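Local coordinates for putative capsid protein of prophage (Escherichia coli CFT073, PDB 3BQW) that probably serves as a major capsid protein that builds the head shell of a phage whose genome lies in the bacterial chromosome as a prophage, at residues 190-193 with 194-198; 64-68 with 69-73; 113-116 with 117-121; 207-211 with 212-216. All blocks are in the same frame, centred on the assembly; numbering follows the deposited sequence.

How the contacts relate
The four contacts are all short-range, but they sample very different places in the fold. Contacts 1 and 4 are partly buried neighbours: helix 190-198 and strand 206-209 follow each other in the chain, and I193 CD1 packs on M207 CE at 3.9 Å. Contact 2, a hairpin tip, and contact 3, the start of helix 113-146, are surface contacts; contact 3 lies about 54 Å from contact 1, centre to centre, across the middle of the chain. Chemistry follows place. An aromatic ring over a backbone carbonyl marks contact 1, and a methionine against valine and tryptophan marks contact 4; strand pairing dominates contact 2, and contact 3 is rich in arginines that reach out to carboxylates and backbone carbonyls.

Contact 1 of 4, residues 190-193 with 194-198; sequences IYDI and ELYAD
D192 and Y196 meet across one turn of the short alpha helix 190-198, in a chain assigned to the phage major capsid protein E family. The backbone supplies the regular i to i+4 ladder: E194 N to I190 O, L195 N to Y191 O, Y196 N to D192 O and A197 N to I193 O. The third of these is the shortest, 2.8 Å from Y196 N to D192 O.

The aromatic contact uses that same carbonyl. With CG set beside its own backbone N (chi1 -48°), the Y196 ring leans back over the preceding turn, and D192 O lies over the centre of one face, 3.1 Å above the plane. Van der Waals packing on the buried side adds I193, whose CA approaches the ring obliquely, 3.7 Å from Y196 CD2.

Both polar ends are buried and satisfied within the chain, D192 OD2 by W179 and Y196 OH by Q173. I193 and I190 rest on L254 of strand 248-254, while Y196 and A197 rest on L284 of strand 281-285. At the far end of the ring, Y196 OH comes to 3.6 Å from D192 CB.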
loop_
_atom_site.group_PDB
_atom_site.type_symbol
_atom_site.label_atom_id
_atom_site.label_comp_id
_atom_site.label_asym_id
_atom_site.label_seq_id
_atom_site.Cartn_x
_atom_site.Cartn_y
_atom_site.Cartn_z
ATOM N N ILE A 190 20.991 2.672 19.792
ATOM C CA ILE A 190 19.901 3.569 20.181
ATOM C C ILE A 190 20.229 5.052 19.975
ATOM O O ILE A 190 19.351 5.844 19.665
ATOM C CB ILE A 190 19.437 3.317 21.664
ATOM C CG1 ILE A 190 18.042 3.904 21.921
ATOM C CG2 ILE A 190 20.441 3.892 22.731
ATOM C CD1 ILE A 190 17.395 3.354 23.251
ATOM N N TYR A 191 21.495 5.431 20.133
ATOM C CA TYR A 191 21.862 6.840 20.022
ATOM C C TYR A 191 21.914 7.305 18.578
ATOM O O TYR A 191 21.686 8.489 18.292
ATOM C CB TYR A 191 23.138 7.141 20.815
ATOM C CG TYR A 191 22.878 6.985 22.298
ATOM C CD1 TYR A 191 22.022 7.880 22.970
ATOM C CD2 TYR A 191 23.452 5.941 23.027
ATOM C CE1 TYR A 191 21.744 7.737 24.326
ATOM C CE2 TYR A 191 23.189 5.783 24.381
ATOM C CZ TYR A 191 22.322 6.683 25.029
ATOM O OH TYR A 191 22.050 6.541 26.376
ATOM N N ASP A 192 22.166 6.382 17.659
ATOM C CA ASP A 192 22.000 6.690 16.241
ATOM C C ASP A 192 20.532 6.826 15.894
ATOM O O ASP A 192 20.140 7.744 15.168
ATOM C CB ASP A 192 22.618 5.618 15.374
ATOM C CG ASP A 192 24.081 5.381 15.680
ATOM O OD1 ASP A 192 24.861 6.341 15.825
ATOM O OD2 ASP A 192 24.447 4.207 15.788
ATOM N N ILE A 193 19.713 5.908 16.401
ATOM C CA ILE A 193 18.273 5.932 16.109
ATOM C C ILE A 193 17.681 7.245 16.613
ATOM O O ILE A 193 16.901 7.881 15.909
ATOM C CB ILE A 193 17.542 4.702 16.694
ATOM C CG1 ILE A 193 17.963 3.432 15.938
ATOM C CG2 ILE A 193 16.045 4.888 16.620
ATOM C CD1 ILE A 193 17.753 2.154 16.699
ATOM N N GLU A 194 18.084 7.655 17.820
ATOM C CA GLU A 194 17.666 8.930 18.393
ATOM C C GLU A 194 18.075 10.076 17.495
ATOM O O GLU A 194 17.286 10.971 17.227
ATOM C CB GLU A 194 18.279 9.114 19.786
ATOM C CG GLU A 194 17.535 8.387 20.899
ATOM C CD GLU A 194 16.230 9.071 21.314
ATOM O OE1 GLU A 194 15.867 10.098 20.712
ATOM O OE2 GLU A 194 15.550 8.575 22.246
ATOM N N LEU A 195 19.320 10.043 17.030
ATOM C CA LEU A 195 19.814 11.016 16.065
ATOM C C LEU A 195 18.957 11.070 14.803
ATOM O O LEU A 195 18.625 12.154 14.345
ATOM C CB LEU A 195 21.299 10.763 15.713
ATOM C CG LEU A 195 22.297 11.416 16.675
ATOM C CD1 LEU A 195 23.725 10.788 16.561
ATOM C CD2 LEU A 195 22.359 12.923 16.459
ATOM N N TYR A 196 18.595 9.915 14.238
ATOM C CA TYR A 196 17.750 9.912 13.024
ATOM C C TYR A 196 16.365 10.484 13.309
ATOM O O TYR A 196 15.817 11.242 12.507
ATOM C CB TYR A 196 17.613 8.511 12.416
ATOM C CG TYR A 196 18.905 7.766 12.242
ATOM C CD1 TYR A 196 20.065 8.417 11.815
ATOM C CD2 TYR A 196 18.975 6.409 12.499
ATOM C CE1 TYR A 196 21.254 7.729 11.687
ATOM C CE2 TYR A 196 20.177 5.707 12.352
ATOM C CZ TYR A 196 21.297 6.376 11.950
ATOM O OH TYR A 196 22.474 5.692 11.804
ATOM N N ALA A 197 15.813 10.103 14.456
ATOM C CA ALA A 197 14.492 10.541 14.874
ATOM C C ALA A 197 14.403 12.053 15.112
ATOM O O ALA A 197 13.344 12.612 14.930
ATOM C CB ALA A 197 14.031 9.749 16.145
ATOM N N ASP A 198 15.509 12.711 15.478
ATOM C CA ASP A 198 15.547 14.186 15.577
ATOM C C ASP A 198 15.005 14.860 14.331
ATOM O O ASP A 198 14.342 15.889 14.424
ATOM C CB ASP A 198 16.971 14.708 15.749
ATOM C CG ASP A 198 17.542 14.429 17.111
ATOM O OD1 ASP A 198 16.790 14.020 18.028
ATOM O OD2 ASP A 198 18.768 14.610 17.242
#

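Contact 2 of 4, residues 64-68 with 69-73; sequences SPMVG and SQVQR
M66 and V71 pair across the two strands with their side chains on the same face, crossing at a slant so that M66 CG meets V71 CG2 at 4.0 Å. Farther along, V71 CG1 touches S64 CB at 3.6 Å. This follows from the valine torsion: CG1 lies anti to the backbone N (chi1 180°), turned toward S64, and CG2 is left for the methionine.

V67 points to the opposite face, as Q70 does, and its CG2 lies against the amide of Q72, 3.6 Å from Q72 CD. P65 CG is within 4.1 Å of Q72 CB. Q72 folds back at its second torsion (chi2 -64°), which brings NE2 into a weak hydrogen bond to Q70 O.

These side chains are placed by a tight beta hairpin. A type II' turn runs from V67 to Q70, with G68 taking the positive phi that its first corner requires. V67 and Q70 form the hydrogen-bonded pair: V67 N reaches Q70 O at 2.8 Å in the carbonyl plane, whereas Q70 N approaches V67 O from above the carbonyl plane. M66 and V71 make the next, non-hydrogen-bonded pair, and M66 CA adds a CA-H...O contact of 3.1 Å to Q70 O. Beyond them Q72 N bonds to P65 O at 2.8 Å.

In the next shell the hairpin belongs to an antiparallel sheet. S64 shares backbone bonds with E160, M66 touches I150, and the R73 guanidinium forms salt bridges with D162 and E160.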
loop_
_atom_site.group_PDB
_atom_site.type_symbol
_atom_site.label_atom_id
_atom_site.label_comp_id
_atom_site.label_asym_id
_atom_site.label_seq_id
_atom_site.Cartn_x
_atom_site.Cartn_y
_atom_site.Cartn_z
ATOM N N SER A 64 4.658 17.342 -11.672
ATOM C CA SER A 64 5.538 17.621 -12.786
ATOM C C SER A 64 5.321 16.610 -13.905
ATOM O O SER A 64 5.252 15.421 -13.646
ATOM C CB SER A 64 7.006 17.549 -12.338
ATOM O OG SER A 64 7.324 18.538 -11.384
ATOM N N PRO A 65 5.317 17.079 -15.174
ATOM C CA PRO A 65 5.255 16.104 -16.236
ATOM C C PRO A 65 6.621 15.389 -16.389
ATOM O O PRO A 65 7.646 15.822 -15.816
ATOM C CB PRO A 65 4.919 16.954 -17.474
ATOM C CG PRO A 65 5.425 18.296 -17.185
ATOM C CD PRO A 65 5.470 18.453 -15.676
ATOM N N MET A 66 6.621 14.317 -17.172
ATOM C CA MET A 66 7.814 13.521 -17.400
ATOM C C MET A 66 7.956 13.324 -18.900
ATOM O O MET A 66 6.968 13.306 -19.630
ATOM C CB MET A 66 7.724 12.162 -16.685
ATOM C CG MET A 66 7.600 12.248 -15.145
ATOM S SD MET A 66 7.435 10.685 -14.265
ATOM C CE MET A 66 8.910 9.821 -14.814
ATOM N N VAL A 67 9.192 13.216 -19.355
ATOM C CA VAL A 67 9.501 12.822 -20.730
ATOM C C VAL A 67 10.422 11.616 -20.562
ATOM O O VAL A 67 11.569 11.756 -20.137
ATOM C CB VAL A 67 10.182 13.962 -21.519
ATOM C CG1 VAL A 67 10.403 13.565 -23.003
ATOM C CG2 VAL A 67 9.351 15.242 -21.435
ATOM N N GLY A 68 9.889 10.428 -20.824
ATOM C CA GLY A 68 10.594 9.194 -20.527
ATOM C C GLY A 68 10.678 9.032 -19.023
ATOM O O GLY A 68 9.666 9.140 -18.309
ATOM N N SER A 69 11.893 8.788 -18.540
ATOM C CA SER A 69 12.157 8.729 -17.117
ATOM C C SER A 69 12.593 10.097 -16.567
ATOM O O SER A 69 12.942 10.209 -15.400
ATOM C CB SER A 69 13.247 7.698 -16.836
ATOM O OG SER A 69 14.530 8.274 -17.068
ATOM N N GLN A 70 12.569 11.136 -17.387
ATOM C CA GLN A 70 13.021 12.444 -16.944
ATOM C C GLN A 70 11.854 13.274 -16.388
ATOM O O GLN A 70 10.874 13.519 -17.092
ATOM C CB GLN A 70 13.661 13.181 -18.115
ATOM C CG GLN A 70 14.509 14.379 -17.701
ATOM C CD GLN A 70 15.906 13.992 -17.208
ATOM O OE1 GLN A 70 16.254 12.799 -17.133
ATOM N NE2 GLN A 70 16.717 15.004 -16.870
ATOM N N VAL A 71 11.966 13.706 -15.129
ATOM C CA VAL A 71 10.979 14.618 -14.557
ATOM C C VAL A 71 11.280 16.048 -15.019
ATOM O O VAL A 71 12.390 16.515 -14.862
ATOM C CB VAL A 71 10.931 14.518 -13.016
ATOM C CG1 VAL A 71 9.900 15.489 -12.449
ATOM C CG2 VAL A 71 10.624 13.076 -12.615
ATOM N N GLN A 72 10.289 16.715 -15.603
ATOM C CA GLN A 72 10.407 18.119 -16.044
ATOM C C GLN A 72 9.963 19.046 -14.917
ATOM O O GLN A 72 8.858 19.596 -14.955
ATOM C CB GLN A 72 9.527 18.413 -17.282
ATOM C CG GLN A 72 9.589 17.404 -18.413
ATOM C CD GLN A 72 10.949 17.336 -19.041
ATOM O OE1 GLN A 72 11.294 18.165 -19.887
ATOM N NE2 GLN A 72 11.739 16.352 -18.637
ATOM N N ARG A 73 10.837 19.242 -13.934
ATOM C CA ARG A 73 10.486 19.988 -12.725
ATOM C C ARG A 73 10.227 21.474 -12.983
ATOM O O ARG A 73 9.541 22.127 -12.204
ATOM C CB ARG A 73 11.564 19.819 -11.647
ATOM C CG ARG A 73 11.706 18.399 -11.060
ATOM C CD ARG A 73 12.369 18.448 -9.653
ATOM N NE ARG A 73 11.398 18.913 -8.659
ATOM C CZ ARG A 73 10.546 18.121 -7.993
ATOM N NH1 ARG A 73 10.540 16.796 -8.167
ATOM N NH2 ARG A 73 9.694 18.663 -7.131
#

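Contact 3 of 4, residues 113-116 with 117-121; sequences PTYR and RMRLI
The first turns of the long helix 113-146 hold this contact, and its main side-chain pair is Y115 with R119, four residues on. The two side chains run side by side and point the same way. R119 CG comes to 3.6 Å from Y115 CE2, an oblique approach to the ring, and R119 CD follows at 3.8 Å from Y115 OH. Y115 has CG anti to the backbone N (chi1 -177°), while R119 bends at both its second and third torsions; its aliphatic part therefore lies along the ring before the guanidinium turns off. The ring and guanidinium planes stand 70° apart, so the pair is not a flat stack and the contact is mainly one of methylenes with the aromatic ring.

M118 also lies back along the preceding turn, its CG near T114 CG2 at 4.3 Å. Beneath the side chains run the i to i+4 bonds R117 N to P113 O, M118 N to T114 O, R119 N to Y115 O and L120 N to R116 O, from 2.9 Å for R117 N to P113 O up to 3.1 Å for L120 N to R116 O.

Three arginines leave the helix for other parts of the chain. R119 pairs with E105 and also donates to the carbonyl of M100, and R116 bonds to the carbonyl of L110. R117 forms a salt bridge with E327 of strand 327-338 and, with I121, packs on N317 of strand 314-319, setting the start of the helix against that sheet.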
loop_
_atom_site.group_PDB
_atom_site.type_symbol
_atom_site.label_atom_id
_atom_site.label_comp_id
_atom_site.label_asym_id
_atom_site.label_seq_id
_atom_site.Cartn_x
_atom_site.Cartn_y
_atom_site.Cartn_z
ATOM N N PRO A 113 -21.765 -26.222 -12.406
ATOM C CA PRO A 113 -20.989 -25.246 -13.181
ATOM C C PRO A 113 -21.168 -23.786 -12.736
ATOM O O PRO A 113 -20.247 -22.994 -12.879
ATOM C CB PRO A 113 -21.517 -25.417 -14.614
ATOM C CG PRO A 113 -22.180 -26.716 -14.648
ATOM C CD PRO A 113 -22.695 -26.973 -13.269
ATOM N N THR A 114 -22.353 -23.446 -12.234
ATOM C CA THR A 114 -22.629 -22.114 -11.700
ATOM C C THR A 114 -21.783 -21.867 -10.475
ATOM O O THR A 114 -21.213 -20.795 -10.322
ATOM C CB THR A 114 -24.118 -21.962 -11.302
ATOM O OG1 THR A 114 -24.913 -21.898 -12.487
ATOM C CG2 THR A 114 -24.360 -20.707 -10.468
ATOM N N TYR A 115 -21.720 -22.874 -9.606
ATOM C CA TYR A 115 -20.924 -22.810 -8.388
ATOM C C TYR A 115 -19.453 -22.602 -8.730
ATOM O O TYR A 115 -18.774 -21.811 -8.082
ATOM C CB TYR A 115 -21.075 -24.089 -7.559
ATOM C CG TYR A 115 -20.312 -24.010 -6.261
ATOM C CD1 TYR A 115 -20.854 -23.344 -5.162
ATOM C CD2 TYR A 115 -19.037 -24.570 -6.136
ATOM C CE1 TYR A 115 -20.149 -23.247 -3.966
ATOM C CE2 TYR A 115 -18.331 -24.477 -4.951
ATOM C CZ TYR A 115 -18.886 -23.809 -3.868
ATOM O OH TYR A 115 -18.196 -23.722 -2.673
ATOM N N ARG A 116 -19.001 -23.311 -9.761
ATOM C CA ARG A 116 -17.634 -23.245 -10.226
ATOM C C ARG A 116 -17.303 -21.902 -10.870
ATOM O O ARG A 116 -16.222 -21.395 -10.673
ATOM C CB ARG A 116 -17.356 -24.359 -11.220
ATOM C CG ARG A 116 -17.519 -25.764 -10.657
ATOM C CD ARG A 116 -17.441 -26.755 -11.786
ATOM N NE ARG A 116 -16.140 -26.655 -12.433
ATOM C CZ ARG A 116 -15.030 -27.209 -11.959
ATOM N NH1 ARG A 116 -15.070 -27.926 -10.832
ATOM N NH2 ARG A 116 -13.873 -27.043 -12.606
ATOM N N ARG A 117 -18.221 -21.345 -11.658
ATOM C CA ARG A 117 -18.002 -20.013 -12.224
ATOM C C ARG A 117 -17.874 -19.013 -11.079
ATOM O O ARG A 117 -16.970 -18.183 -11.089
ATOM C CB ARG A 117 -19.111 -19.597 -13.206
ATOM C CG ARG A 117 -18.858 -20.023 -14.667
ATOM C CD ARG A 117 -20.034 -19.663 -15.611
ATOM N NE ARG A 117 -20.298 -18.214 -15.634
ATOM C CZ ARG A 117 -21.245 -17.584 -14.933
ATOM N NH1 ARG A 117 -22.102 -18.255 -14.174
ATOM N NH2 ARG A 117 -21.369 -16.265 -15.034
ATOM N N MET A 118 -18.753 -19.140 -10.083
ATOM C CA MET A 118 -18.748 -18.260 -8.914
ATOM C C MET A 118 -17.425 -18.314 -8.177
ATOM O O MET A 118 -16.915 -17.286 -7.771
ATOM C CB MET A 118 -19.842 -18.636 -7.906
ATOM C CG MET A 118 -21.270 -18.516 -8.395
ATOM S SD MET A 118 -21.818 -16.875 -8.782
ATOM C CE MET A 118 -20.609 -15.890 -7.813
ATOM N N ARG A 119 -16.898 -19.521 -7.978
ATOM C CA ARG A 119 -15.579 -19.699 -7.368
ATOM C C ARG A 119 -14.481 -18.994 -8.143
ATOM O O ARG A 119 -13.593 -18.387 -7.546
ATOM C CB ARG A 119 -15.205 -21.175 -7.267
ATOM C CG ARG A 119 -16.075 -21.975 -6.331
ATOM C CD ARG A 119 -15.899 -21.564 -4.871
ATOM N NE ARG A 119 -14.504 -21.597 -4.410
ATOM C CZ ARG A 119 -13.845 -22.693 -4.037
ATOM N NH1 ARG A 119 -14.407 -23.890 -4.106
ATOM N NH2 ARG A 119 -12.601 -22.594 -3.612
ATOM N N LEU A 120 -14.510 -19.104 -9.465
ATOM C CA LEU A 120 -13.496 -18.450 -10.305
ATOM C C LEU A 120 -13.636 -16.940 -10.302
ATOM O O LEU A 120 -12.629 -16.230 -10.275
ATOM C CB LEU A 120 -13.550 -18.980 -11.732
ATOM C CG LEU A 120 -13.200 -20.468 -11.868
ATOM C CD1 LEU A 120 -13.412 -20.927 -13.286
ATOM C CD2 LEU A 120 -11.804 -20.738 -11.419
ATOM N N ILE A 121 -14.888 -16.459 -10.316
ATOM C CA ILE A 121 -15.182 -15.040 -10.334
ATOM C C ILE A 121 -14.698 -14.395 -9.041
ATOM O O ILE A 121 -13.955 -13.407 -9.081
ATOM C CB ILE A 121 -16.684 -14.751 -10.560
ATOM C CG1 ILE A 121 -17.061 -15.031 -12.025
ATOM C CG2 ILE A 121 -17.025 -13.304 -10.188
ATOM C CD1 ILE A 121 -18.531 -15.246 -12.251
#

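Contact 4 of 4, residues 207-211 with 212-216; sequences MIMGA and EVWRT
M209 packs against V213 and W214, and this is the tight, buried half of the contact. Its side chain crosses V213 at about a right angle, with M209 CG 3.8 Å from V213 CG1. Beyond the sulfur the chain turns, bringing M209 CE to 3.9 Å from W214 CE3. M209 SD sits at the edge of the six-membered ring, 5.4 Å from its centroid, which makes this a Met-aromatic contact. W214 reaches that place with CG anti to its backbone N (chi1 173°); its ring also meets Y227 edge-to-face and touches V261.

The outer side has little cross-segment packing and is polar. There E212 and R215 pair with each other, three residues apart on the helix. R215 grips the carboxylate side-on, NE to E212 OE1 at 2.8 Å and NH2 to E212 OE2 at 2.7 Å, a two-pronged salt bridge that should limit rotation of both groups.

T216, by contrast, is buried against W179 and I350; its N and OG1 both bond to E212 O, arriving from opposite faces of the carbonyl plane. Between the two halves, W214 N bonds to G210 O at 3.1 Å and R215 N to A211 O at 3.0 Å. G210, at the N-cap, is the one residue between strand 206-209, hydrogen-bonded to strands 257-267 and 281-285, and helix 211-218: a strand-to-helix junction in an alpha/beta layer, with the helix lying against the mixed sheet.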
loop_
_atom_site.group_PDB
_atom_site.type_symbol
_atom_site.label_atom_id
_atom_site.label_comp_id
_atom_site.label_asym_id
_atom_site.label_seq_id
_atom_site.Cartn_x
_atom_site.Cartn_y
_atom_site.Cartn_z
ATOM N N MET A 207 9.223 2.058 14.428
ATOM C CA MET A 207 10.358 1.838 13.532
ATOM C C MET A 207 10.069 0.599 12.670
ATOM O O MET A 207 9.988 -0.501 13.195
ATOM C CB MET A 207 11.687 1.701 14.291
ATOM C CG MET A 207 12.940 1.690 13.376
ATOM S SD MET A 207 14.591 1.783 14.141
ATOM C CE MET A 207 14.560 0.489 15.333
ATOM N N ILE A 208 9.863 0.823 11.366
ATOM C CA ILE A 208 9.654 -0.225 10.374
ATOM C C ILE A 208 10.948 -0.477 9.590
ATOM O O ILE A 208 11.540 0.453 9.040
ATOM C CB ILE A 208 8.519 0.131 9.409
ATOM C CG1 ILE A 208 7.258 0.525 10.202
ATOM C CG2 ILE A 208 8.221 -1.063 8.506
ATOM C CD1 ILE A 208 6.436 1.567 9.570
ATOM N N MET A 209 11.393 -1.741 9.586
ATOM C CA MET A 209 12.745 -2.121 9.176
ATOM C C MET A 209 12.669 -3.212 8.127
ATOM O O MET A 209 11.916 -4.154 8.292
ATOM C CB MET A 209 13.505 -2.769 10.342
ATOM C CG MET A 209 13.796 -1.913 11.491
ATOM S SD MET A 209 14.564 -2.828 12.821
ATOM C CE MET A 209 13.130 -3.105 13.804
ATOM N N GLY A 210 13.505 -3.100 7.095
ATOM C CA GLY A 210 13.819 -4.222 6.237
ATOM C C GLY A 210 14.624 -5.272 6.998
ATOM O O GLY A 210 15.104 -5.012 8.115
ATOM N N ALA A 211 14.786 -6.442 6.368
ATOM C CA ALA A 211 15.398 -7.631 6.966
ATOM C C ALA A 211 16.851 -7.463 7.328
ATOM O O ALA A 211 17.321 -8.004 8.326
ATOM C CB ALA A 211 15.244 -8.854 6.006
ATOM N N GLU A 212 17.569 -6.736 6.485
ATOM C CA GLU A 212 18.982 -6.515 6.663
ATOM C C GLU A 212 19.182 -5.566 7.836
ATOM O O GLU A 212 20.057 -5.785 8.664
ATOM C CB GLU A 212 19.577 -5.981 5.363
ATOM C CG GLU A 212 21.039 -5.542 5.421
ATOM C CD GLU A 212 21.960 -6.596 5.965
ATOM O OE1 GLU A 212 21.679 -7.802 5.764
ATOM O OE2 GLU A 212 22.987 -6.219 6.585
ATOM N N VAL A 213 18.327 -4.548 7.939
ATOM C CA VAL A 213 18.331 -3.666 9.109
ATOM C C VAL A 213 18.122 -4.437 10.416
ATOM O O VAL A 213 18.854 -4.237 11.381
ATOM C CB VAL A 213 17.298 -2.530 9.028
ATOM C CG1 VAL A 213 17.361 -1.683 10.312
ATOM C CG2 VAL A 213 17.532 -1.668 7.797
ATOM N N TRP A 214 17.118 -5.295 10.457
ATOM C CA TRP A 214 16.841 -6.060 11.664
ATOM C C TRP A 214 18.012 -6.976 12.032
ATOM O O TRP A 214 18.421 -6.995 13.173
ATOM C CB TRP A 214 15.560 -6.866 11.510
ATOM C CG TRP A 214 15.302 -7.801 12.625
ATOM C CD1 TRP A 214 15.197 -9.159 12.535
ATOM C CD2 TRP A 214 15.129 -7.476 14.018
ATOM N NE1 TRP A 214 14.932 -9.695 13.775
ATOM C CE2 TRP A 214 14.892 -8.694 14.702
ATOM C CE3 TRP A 214 15.132 -6.281 14.745
ATOM C CZ2 TRP A 214 14.664 -8.754 16.075
ATOM C CZ3 TRP A 214 14.896 -6.331 16.110
ATOM C CH2 TRP A 214 14.673 -7.570 16.770
ATOM N N ARG A 215 18.556 -7.687 11.046
ATOM C CA ARG A 215 19.755 -8.537 11.226
ATOM C C ARG A 215 20.913 -7.773 11.910
ATOM O O ARG A 215 21.510 -8.236 12.894
ATOM C CB ARG A 215 20.188 -9.091 9.849
ATOM C CG ARG A 215 21.288 -10.135 9.866
ATOM C CD ARG A 215 21.919 -10.385 8.465
ATOM N NE ARG A 215 22.744 -9.271 7.959
ATOM C CZ ARG A 215 23.933 -8.902 8.465
ATOM N NH1 ARG A 215 24.483 -9.549 9.491
ATOM N NH2 ARG A 215 24.600 -7.872 7.943
ATOM N N THR A 216 21.224 -6.598 11.373
ATOM C CA THR A 216 22.312 -5.766 11.879
ATOM C C THR A 216 22.035 -5.208 13.281
ATOM O O THR A 216 22.860 -5.339 14.187
ATOM C CB THR A 216 22.551 -4.600 10.916
ATOM O OG1 THR A 216 22.786 -5.127 9.611
ATOM C CG2 THR A 216 23.750 -3.728 11.369
#